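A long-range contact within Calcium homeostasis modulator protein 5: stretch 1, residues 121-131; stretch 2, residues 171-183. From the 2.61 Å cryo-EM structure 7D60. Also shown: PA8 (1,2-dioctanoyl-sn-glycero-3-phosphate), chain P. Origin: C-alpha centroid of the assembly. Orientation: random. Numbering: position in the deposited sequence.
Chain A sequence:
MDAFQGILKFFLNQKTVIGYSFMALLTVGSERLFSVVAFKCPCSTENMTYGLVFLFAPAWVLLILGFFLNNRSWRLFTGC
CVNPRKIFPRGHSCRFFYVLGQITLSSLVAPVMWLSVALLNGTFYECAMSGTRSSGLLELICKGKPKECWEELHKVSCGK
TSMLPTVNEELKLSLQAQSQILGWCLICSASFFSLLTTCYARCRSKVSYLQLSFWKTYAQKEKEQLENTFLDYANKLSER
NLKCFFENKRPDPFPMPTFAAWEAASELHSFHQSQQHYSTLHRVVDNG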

ATOM      1  N   ASN A 121       4.013  13.625  41.760  1.00 46.28           N
ATOM      2  CA  ASN A 121       2.872  14.237  41.091  1.00 46.28           C
ATOM      3  C   ASN A 121       1.974  14.688  42.237  1.00 46.28           C
ATOM      4  O   ASN A 121       1.108  13.939  42.694  1.00 46.28           O
ATOM      5  CB  ASN A 121       2.194  13.240  40.151  1.00 46.28           C
ATOM      6  CG  ASN A 121       0.849  13.718  39.650  1.00 46.28           C
ATOM      7  OD1 ASN A 121       0.764  14.439  38.660  1.00 46.28           O
ATOM      8  ND2 ASN A 121      -0.212  13.307  40.327  1.00 46.28           N
ATOM      9  N   GLY A 122       2.193  15.908  42.717  1.00 39.77           N
ATOM     10  CA  GLY A 122       1.735  16.276  44.042  1.00 39.77           C
ATOM     11  C   GLY A 122       0.269  16.601  44.235  1.00 39.77           C
ATOM     12  O   GLY A 122      -0.056  17.583  44.904  1.00 39.77           O
ATOM     13  N   THR A 123      -0.629  15.779  43.697  1.00 40.10           N
ATOM     14  CA  THR A 123      -2.053  16.031  43.863  1.00 40.10           C
ATOM     15  C   THR A 123      -2.642  15.337  45.081  1.00 40.10           C
ATOM     16  O   THR A 123      -3.581  15.866  45.681  1.00 40.10           O
ATOM     17  CB  THR A 123      -2.822  15.591  42.620  1.00 40.10           C
ATOM     18  OG1 THR A 123      -2.704  14.177  42.461  1.00 40.10           O
ATOM     19  CG2 THR A 123      -2.259  16.261  41.394  1.00 40.10           C
ATOM     20  N   PHE A 124      -2.117  14.175  45.472  1.00 35.97           N
ATOM     21  CA  PHE A 124      -2.666  13.483  46.631  1.00 35.97           C
ATOM     22  C   PHE A 124      -2.215  14.120  47.934  1.00 35.97           C
ATOM     23  O   PHE A 124      -2.948  14.080  48.924  1.00 35.97           O
ATOM     24  CB  PHE A 124      -2.270  12.003  46.634  1.00 35.97           C
ATOM     25  CG  PHE A 124      -2.690  11.238  45.408  1.00 35.97           C
ATOM     26  CD1 PHE A 124      -1.935  10.172  44.968  1.00 35.97           C
ATOM     27  CD2 PHE A 124      -3.832  11.565  44.711  1.00 35.97           C
ATOM     28  CE1 PHE A 124      -2.301   9.458  43.851  1.00 35.97           C
ATOM     29  CE2 PHE A 124      -4.197  10.854  43.587  1.00 35.97           C
ATOM     30  CZ  PHE A 124      -3.431   9.800  43.161  1.00 35.97           C
ATOM     31  N   TYR A 125      -1.019  14.703  47.958  1.00 37.35           N
ATOM     32  CA  TYR A 125      -0.525  15.357  49.164  1.00 37.35           C
ATOM     33  C   TYR A 125      -1.151  16.727  49.352  1.00 37.35           C
ATOM     34  O   TYR A 125      -1.329  17.167  50.490  1.00 37.35           O
ATOM     35  CB  TYR A 125       0.999  15.467  49.101  1.00 37.35           C
ATOM     36  CG  TYR A 125       1.681  16.162  50.266  1.00 37.35           C
ATOM     37  CD1 TYR A 125       2.080  15.449  51.381  1.00 37.35           C
ATOM     38  CD2 TYR A 125       1.964  17.527  50.229  1.00 37.35           C
ATOM     39  CE1 TYR A 125       2.710  16.072  52.434  1.00 37.35           C
ATOM     40  CE2 TYR A 125       2.589  18.153  51.272  1.00 37.35           C
ATOM     41  CZ  TYR A 125       2.961  17.421  52.370  1.00 37.35           C
ATOM     42  OH  TYR A 125       3.591  18.048  53.413  1.00 37.35           O
ATOM     43  N   GLU A 126      -1.469  17.412  48.255  1.00 44.40           N
ATOM     44  CA  GLU A 126      -2.076  18.733  48.335  1.00 44.40           C
ATOM     45  C   GLU A 126      -3.485  18.662  48.914  1.00 44.40           C
ATOM     46  O   GLU A 126      -3.884  19.526  49.702  1.00 44.40           O
ATOM     47  CB  GLU A 126      -2.067  19.365  46.945  1.00 44.40           C
ATOM     48  CG  GLU A 126      -3.015  20.517  46.729  1.00 44.40           C
ATOM     49  CD  GLU A 126      -3.033  20.973  45.286  1.00 44.40           C
ATOM     50  OE1 GLU A 126      -2.038  20.727  44.575  1.00 44.40           O
ATOM     51  OE2 GLU A 126      -4.039  21.574  44.860  1.00 44.40           O
ATOM     52  N   CYS A 127      -4.236  17.616  48.561  1.00 42.40           N
ATOM     53  CA  CYS A 127      -5.559  17.403  49.139  1.00 42.40           C
ATOM     54  C   CYS A 127      -5.469  17.015  50.611  1.00 42.40           C
ATOM     55  O   CYS A 127      -6.283  17.460  51.421  1.00 42.40           O
ATOM     56  CB  CYS A 127      -6.301  16.335  48.334  1.00 42.40           C
ATOM     57  SG  CYS A 127      -8.079  16.154  48.641  1.00 42.40           S
ATOM     58  N   ALA A 128      -4.476  16.211  50.984  1.00 41.08           N
ATOM     59  CA  ALA A 128      -4.414  15.705  52.350  1.00 41.08           C
ATOM     60  C   ALA A 128      -3.816  16.715  53.322  1.00 41.08           C
ATOM     61  O   ALA A 128      -4.224  16.768  54.486  1.00 41.08           O
ATOM     62  CB  ALA A 128      -3.621  14.401  52.390  1.00 41.08           C
ATOM     63  N   MET A 129      -2.844  17.514  52.882  1.00 50.01           N
ATOM     64  CA  MET A 129      -2.223  18.510  53.750  1.00 50.01           C
ATOM     65  C   MET A 129      -3.105  19.734  53.966  1.00 50.01           C
ATOM     66  O   MET A 129      -2.882  20.473  54.930  1.00 50.01           O
ATOM     67  CB  MET A 129      -0.864  18.926  53.169  1.00 50.01           C
ATOM     68  CG  MET A 129       0.105  19.612  54.123  1.00 50.01           C
ATOM     69  SD  MET A 129       0.088  18.980  55.805  1.00 50.01           S
ATOM     70  CE  MET A 129       1.118  17.531  55.643  1.00 50.01           C
ATOM     71  N   SER A 130      -4.110  19.949  53.111  1.00 51.34           N
ATOM     72  CA  SER A 130      -5.013  21.083  53.273  1.00 51.34           C
ATOM     73  C   SER A 130      -5.853  20.959  54.538  1.00 51.34           C
ATOM     74  O   SER A 130      -6.021  21.935  55.277  1.00 51.34           O
ATOM     75  CB  SER A 130      -5.920  21.206  52.055  1.00 51.34           C
ATOM     76  OG  SER A 130      -5.170  21.206  50.863  1.00 51.34           O
ATOM     77  N   GLY A 131      -6.382  19.775  54.810  1.00 54.68           N
ATOM     78  CA  GLY A 131      -7.200  19.594  55.988  1.00 54.68           C
ATOM     79  C   GLY A 131      -6.440  19.093  57.194  1.00 54.68           C
ATOM     80  O   GLY A 131      -6.852  18.110  57.814  1.00 54.68           O
ATOM     81  N   LEU A 171      -0.437  29.337  47.290  1.00 58.89           N
ATOM     82  CA  LEU A 171      -0.564  28.295  48.299  1.00 58.89           C
ATOM     83  C   LEU A 171      -0.630  26.919  47.658  1.00 58.89           C
ATOM     84  O   LEU A 171      -0.332  25.920  48.313  1.00 58.89           O
ATOM     85  CB  LEU A 171      -1.803  28.532  49.159  1.00 58.89           C
ATOM     86  CG  LEU A 171      -1.630  29.430  50.380  1.00 58.89           C
ATOM     87  CD1 LEU A 171      -2.982  29.861  50.901  1.00 58.89           C
ATOM     88  CD2 LEU A 171      -0.850  28.719  51.456  1.00 58.89           C
ATOM     89  N   LYS A 172      -1.017  26.852  46.389  1.00 54.72           N
ATOM     90  CA  LYS A 172      -0.985  25.605  45.645  1.00 54.72           C
ATOM     91  C   LYS A 172       0.390  25.302  45.076  1.00 54.72           C
ATOM     92  O   LYS A 172       0.605  24.197  44.573  1.00 54.72           O
ATOM     93  CB  LYS A 172      -1.999  25.644  44.508  1.00 54.72           C
ATOM     94  CG  LYS A 172      -3.401  25.292  44.925  1.00 54.72           C
ATOM     95  CD  LYS A 172      -4.385  25.589  43.815  1.00 54.72           C
ATOM     96  CE  LYS A 172      -4.023  24.850  42.541  1.00 54.72           C
ATOM     97  NZ  LYS A 172      -4.903  25.257  41.416  1.00 54.72           N
ATOM     98  N   LEU A 173       1.311  26.258  45.117  1.00 47.32           N
ATOM     99  CA  LEU A 173       2.686  26.013  44.711  1.00 47.32           C
ATOM    100  C   LEU A 173       3.575  25.674  45.890  1.00 47.32           C
ATOM    101  O   LEU A 173       4.606  25.023  45.710  1.00 47.32           O
ATOM    102  CB  LEU A 173       3.255  27.235  43.989  1.00 47.32           C
ATOM    103  CG  LEU A 173       2.881  27.433  42.523  1.00 47.32           C
ATOM    104  CD1 LEU A 173       3.732  28.524  41.918  1.00 47.32           C
ATOM    105  CD2 LEU A 173       3.026  26.150  41.737  1.00 47.32           C
ATOM    106  N   SER A 174       3.198  26.098  47.089  1.00 43.25           N
ATOM    107  CA  SER A 174       3.986  25.789  48.271  1.00 43.25           C
ATOM    108  C   SER A 174       3.693  24.397  48.804  1.00 43.25           C
ATOM    109  O   SER A 174       4.508  23.839  49.541  1.00 43.25           O
ATOM    110  CB  SER A 174       3.725  26.833  49.353  1.00 43.25           C
ATOM    111  OG  SER A 174       4.426  26.523  50.540  1.00 43.25           O
ATOM    112  N   LEU A 175       2.540  23.829  48.460  1.00 40.66           N
ATOM    113  CA  LEU A 175       2.204  22.469  48.854  1.00 40.66           C
ATOM    114  C   LEU A 175       2.605  21.454  47.801  1.00 40.66           C
ATOM    115  O   LEU A 175       2.941  20.319  48.143  1.00 40.66           O
ATOM    116  CB  LEU A 175       0.704  22.345  49.124  1.00 40.66           C
ATOM    117  CG  LEU A 175       0.123  23.082  50.328  1.00 40.66           C
ATOM    118  CD1 LEU A 175      -1.383  23.012  50.294  1.00 40.66           C
ATOM    119  CD2 LEU A 175       0.647  22.506  51.618  1.00 40.66           C
ATOM    120  N   GLN A 176       2.578  21.840  46.532  1.00 38.44           N
ATOM    121  CA  GLN A 176       3.012  20.977  45.448  1.00 38.44           C
ATOM    122  C   GLN A 176       4.524  20.812  45.416  1.00 38.44           C
ATOM    123  O   GLN A 176       5.022  19.870  44.794  1.00 38.44           O
ATOM    124  CB  GLN A 176       2.504  21.549  44.125  1.00 38.44           C
ATOM    125  CG  GLN A 176       2.427  20.598  42.952  1.00 38.44           C
ATOM    126  CD  GLN A 176       3.524  20.837  41.938  1.00 38.44           C
ATOM    127  OE1 GLN A 176       4.165  21.886  41.936  1.00 38.44           O
ATOM    128  NE2 GLN A 176       3.729  19.873  41.051  1.00 38.44           N
ATOM    129  N   ALA A 177       5.264  21.697  46.078  1.00 34.13           N
ATOM    130  CA  ALA A 177       6.710  21.594  46.174  1.00 34.13           C
ATOM    131  C   ALA A 177       7.175  20.903  47.443  1.00 34.13           C
ATOM    132  O   ALA A 177       8.296  20.393  47.471  1.00 34.13           O
ATOM    133  CB  ALA A 177       7.348  22.983  46.101  1.00 34.13           C
ATOM    134  N   GLN A 178       6.358  20.885  48.490  1.00 34.43           N
ATOM    135  CA  GLN A 178       6.691  20.115  49.679  1.00 34.43           C
ATOM    136  C   GLN A 178       6.550  18.621  49.443  1.00 34.43           C
ATOM    137  O   GLN A 178       7.225  17.830  50.104  1.00 34.43           O
ATOM    138  CB  GLN A 178       5.798  20.528  50.843  1.00 34.43           C
ATOM    139  CG  GLN A 178       6.391  21.556  51.760  1.00 34.43           C
ATOM    140  CD  GLN A 178       5.392  22.049  52.779  1.00 34.43           C
ATOM    141  OE1 GLN A 178       4.286  21.529  52.876  1.00 34.43           O
ATOM    142  NE2 GLN A 178       5.778  23.058  53.546  1.00 34.43           N
ATOM    143  N   SER A 179       5.678  18.219  48.522  1.00 30.05           N
ATOM    144  CA  SER A 179       5.492  16.806  48.234  1.00 30.05           C
ATOM    145  C   SER A 179       6.580  16.272  47.322  1.00 30.05           C
ATOM    146  O   SER A 179       6.958  15.103  47.428  1.00 30.05           O
ATOM    147  CB  SER A 179       4.131  16.575  47.595  1.00 30.05           C
ATOM    148  OG  SER A 179       4.202  16.706  46.196  1.00 30.05           O
ATOM    149  N   GLN A 180       7.084  17.101  46.410  1.00 29.16           N
ATOM    150  CA  GLN A 180       8.129  16.656  45.506  1.00 29.16           C
ATOM    151  C   GLN A 180       9.483  16.556  46.192  1.00 29.16           C
ATOM    152  O   GLN A 180      10.360  15.852  45.696  1.00 29.16           O
ATOM    153  CB  GLN A 180       8.207  17.591  44.308  1.00 29.16           C
ATOM    154  CG  GLN A 180       7.040  17.438  43.379  1.00 29.16           C
ATOM    155  CD  GLN A 180       7.144  18.317  42.169  1.00 29.16           C
ATOM    156  OE1 GLN A 180       7.592  19.452  42.255  1.00 29.16           O
ATOM    157  NE2 GLN A 180       6.733  17.798  41.028  1.00 29.16           N
ATOM    158  N   ILE A 181       9.669  17.236  47.319  1.00 26.73           N
ATOM    159  CA  ILE A 181      10.887  17.063  48.097  1.00 26.73           C
ATOM    160  C   ILE A 181      10.834  15.749  48.867  1.00 26.73           C
ATOM    161  O   ILE A 181      11.830  15.023  48.952  1.00 26.73           O
ATOM    162  CB  ILE A 181      11.094  18.284  49.013  1.00 26.73           C
ATOM    163  CG1 ILE A 181      11.497  19.496  48.179  1.00 26.73           C
ATOM    164  CG2 ILE A 181      12.142  18.034  50.071  1.00 26.73           C
ATOM    165  CD1 ILE A 181      11.444  20.788  48.934  1.00 26.73           C
ATOM    166  N   LEU A 182       9.662  15.397  49.396  1.00 28.38           N
ATOM    167  CA  LEU A 182       9.479  14.101  50.040  1.00 28.38           C
ATOM    168  C   LEU A 182       9.513  12.947  49.052  1.00 28.38           C
ATOM    169  O   LEU A 182       9.825  11.824  49.445  1.00 28.38           O
ATOM    170  CB  LEU A 182       8.156  14.063  50.798  1.00 28.38           C
ATOM    171  CG  LEU A 182       8.032  14.923  52.048  1.00 28.38           C
ATOM    172  CD1 LEU A 182       6.593  14.932  52.509  1.00 28.38           C
ATOM    173  CD2 LEU A 182       8.939  14.400  53.134  1.00 28.38           C
ATOM    174  N   GLY A 183       9.181  13.191  47.787  1.00 27.31           N
ATOM    175  CA  GLY A 183       9.277  12.145  46.792  1.00 27.31           C
ATOM    176  C   GLY A 183      10.703  11.807  46.425  1.00 27.31           C
ATOM    177  O   GLY A 183      10.988  10.681  46.020  1.00 27.31           O
TER
HETATM  178  O1  PA8 P 305       2.315  19.003  35.607  1.00 66.22           O
HETATM  179  O2  PA8 P 305       2.617  17.898  37.796  1.00 66.22           O
HETATM  180  P1  PA8 P 305       1.934  17.813  36.452  1.00 66.22           P
HETATM  181  O3  PA8 P 305       0.438  17.806  36.647  1.00 66.22           O
HETATM  182  O4  PA8 P 305       2.403  16.429  35.691  1.00 66.22           O
HETATM  183  C1  PA8 P 305       3.079  15.465  36.447  1.00 66.22           C
HETATM  184  C2  PA8 P 305       3.631  14.379  35.522  1.00 66.22           C
HETATM  185  C3  PA8 P 305       4.397  13.368  36.375  1.00 66.22           C
HETATM  186  O5  PA8 P 305       5.602  13.008  35.751  1.00 66.22           O
HETATM  187  C4  PA8 P 305       6.301  11.985  36.412  1.00 66.22           C
HETATM  188  O6  PA8 P 305       5.898  11.552  37.438  1.00 66.22           O
HETATM  189  C5  PA8 P 305       7.590  11.413  35.830  1.00 66.22           C
HETATM  190  C6  PA8 P 305       8.410  10.704  36.907  1.00 66.22           C
HETATM  191  C7  PA8 P 305       9.311   9.608  36.348  1.00 66.22           C
HETATM  192  O7  PA8 P 305       2.571  13.734  34.871  1.00 66.22           O
HETATM  193  C12 PA8 P 305       2.413  14.003  33.502  1.00 66.22           C
HETATM  194  O8  PA8 P 305       2.035  15.066  33.141  1.00 66.22           O
HETATM  195  C13 PA8 P 305       2.693  12.913  32.468  1.00 66.22           C
HETATM  196  C14 PA8 P 305       4.173  12.789  32.119  1.00 66.22           C
HETATM  197  C15 PA8 P 305       4.755  11.442  32.542  1.00 66.22           C
HETATM  198  C16 PA8 P 305       6.090  11.157  31.858  1.00 66.22           C
HETATM  199  C17 PA8 P 305       5.928  10.503  30.489  1.00 66.22           C
HETATM  200  C18 PA8 P 305       6.462   9.073  30.469  1.00 66.22           C

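Two stretches can pack without a hydrogen bond between them, here with a glycine where the CA atoms come nearest and a large side chain lodged beyond it. The contact between residues 121-131 and 171-183 of calcium homeostasis modulator protein 5 is a compact example. A short helix, 123-130, lies across a longer one whose axis passes 8.6 Å away, with an angle of 117° between their N-to-C directions. The two stretches together bury 520 Å².

Asn121 stands before the helix with its CB directed away from the partner. Its carbonyl accepts a backbone hydrogen bond from two residues on, Thr123 N to Asn121 O at 2.7 Å, while its side chain faces the bound lipid, where Asn121 OD1 lies 3.4 Å from PA8 C1. Across the interface, Gln176 NE2 approaches the phosphate of the same lipid, 4.0 Å from PA8 O2, so the ligand borders both stretches at this end.

Gly122 brings the backbones closest, its CA lying 5.1 Å from Gln176 CA. The absence of a side chain is what permits this: Gly122 CA is 3.3 Å from Ser179 OG, and a CB built in ideal geometry would stand only 2.5 Å from that same Ser179 OG, a clear clash. The serine hydroxyl is not left idle here, since it bonds to a residue just outside the stretches.

Thr123 and Phe124 make no contact across the interface. Tyr125 then supplies the knob. Its side chain, with chi1 in the t well, sits among Leu175, Gln178, Ser179 and Leu182. Ser179 CA covers one face of the ring, and Tyr125 CD2 touches Ser179 CB at 3.5 Å; the carbonyl of Leu175 lies near the ring plane, with Tyr125 CD2 3.6 Å from Leu175 O. This edge-on approach suits the slightly positive ring hydrogens. Farther out, Tyr125 CE1 meets Leu182 CD1 at 4.0 Å in an apolar contact, and Tyr125 OH comes within 3.6 Å of Gln178 OE1, a polar proximity rather than a hydrogen bond.

One residue on, Glu126 leaves its helix sideways, but the end of its side chain comes nearer the partner. There Glu126 OE2 meets the aliphatic part of a lysine, 3.8 Å from Lys172 CG, and no salt bridge forms; the carboxylate oxygen is hydrogen-bonded elsewhere in the structure.

Cys127 points its CB away and Ala128 is out of reach, so neither takes part. Met129 returns to it, and Met129 CG packs 3.9 Å from Leu175 CD2. Ser130 folds its hydroxyl back onto its own helix in a very short hydrogen bond, Ser130 OG to Glu126 O at 2.4 Å, and Leu175 CD1 lies beside this pair, 4.2 Å from Ser130 OG. Leu175 thus links the tyrosine knob to the last turn, and no hydrogen bond crosses between the stretches.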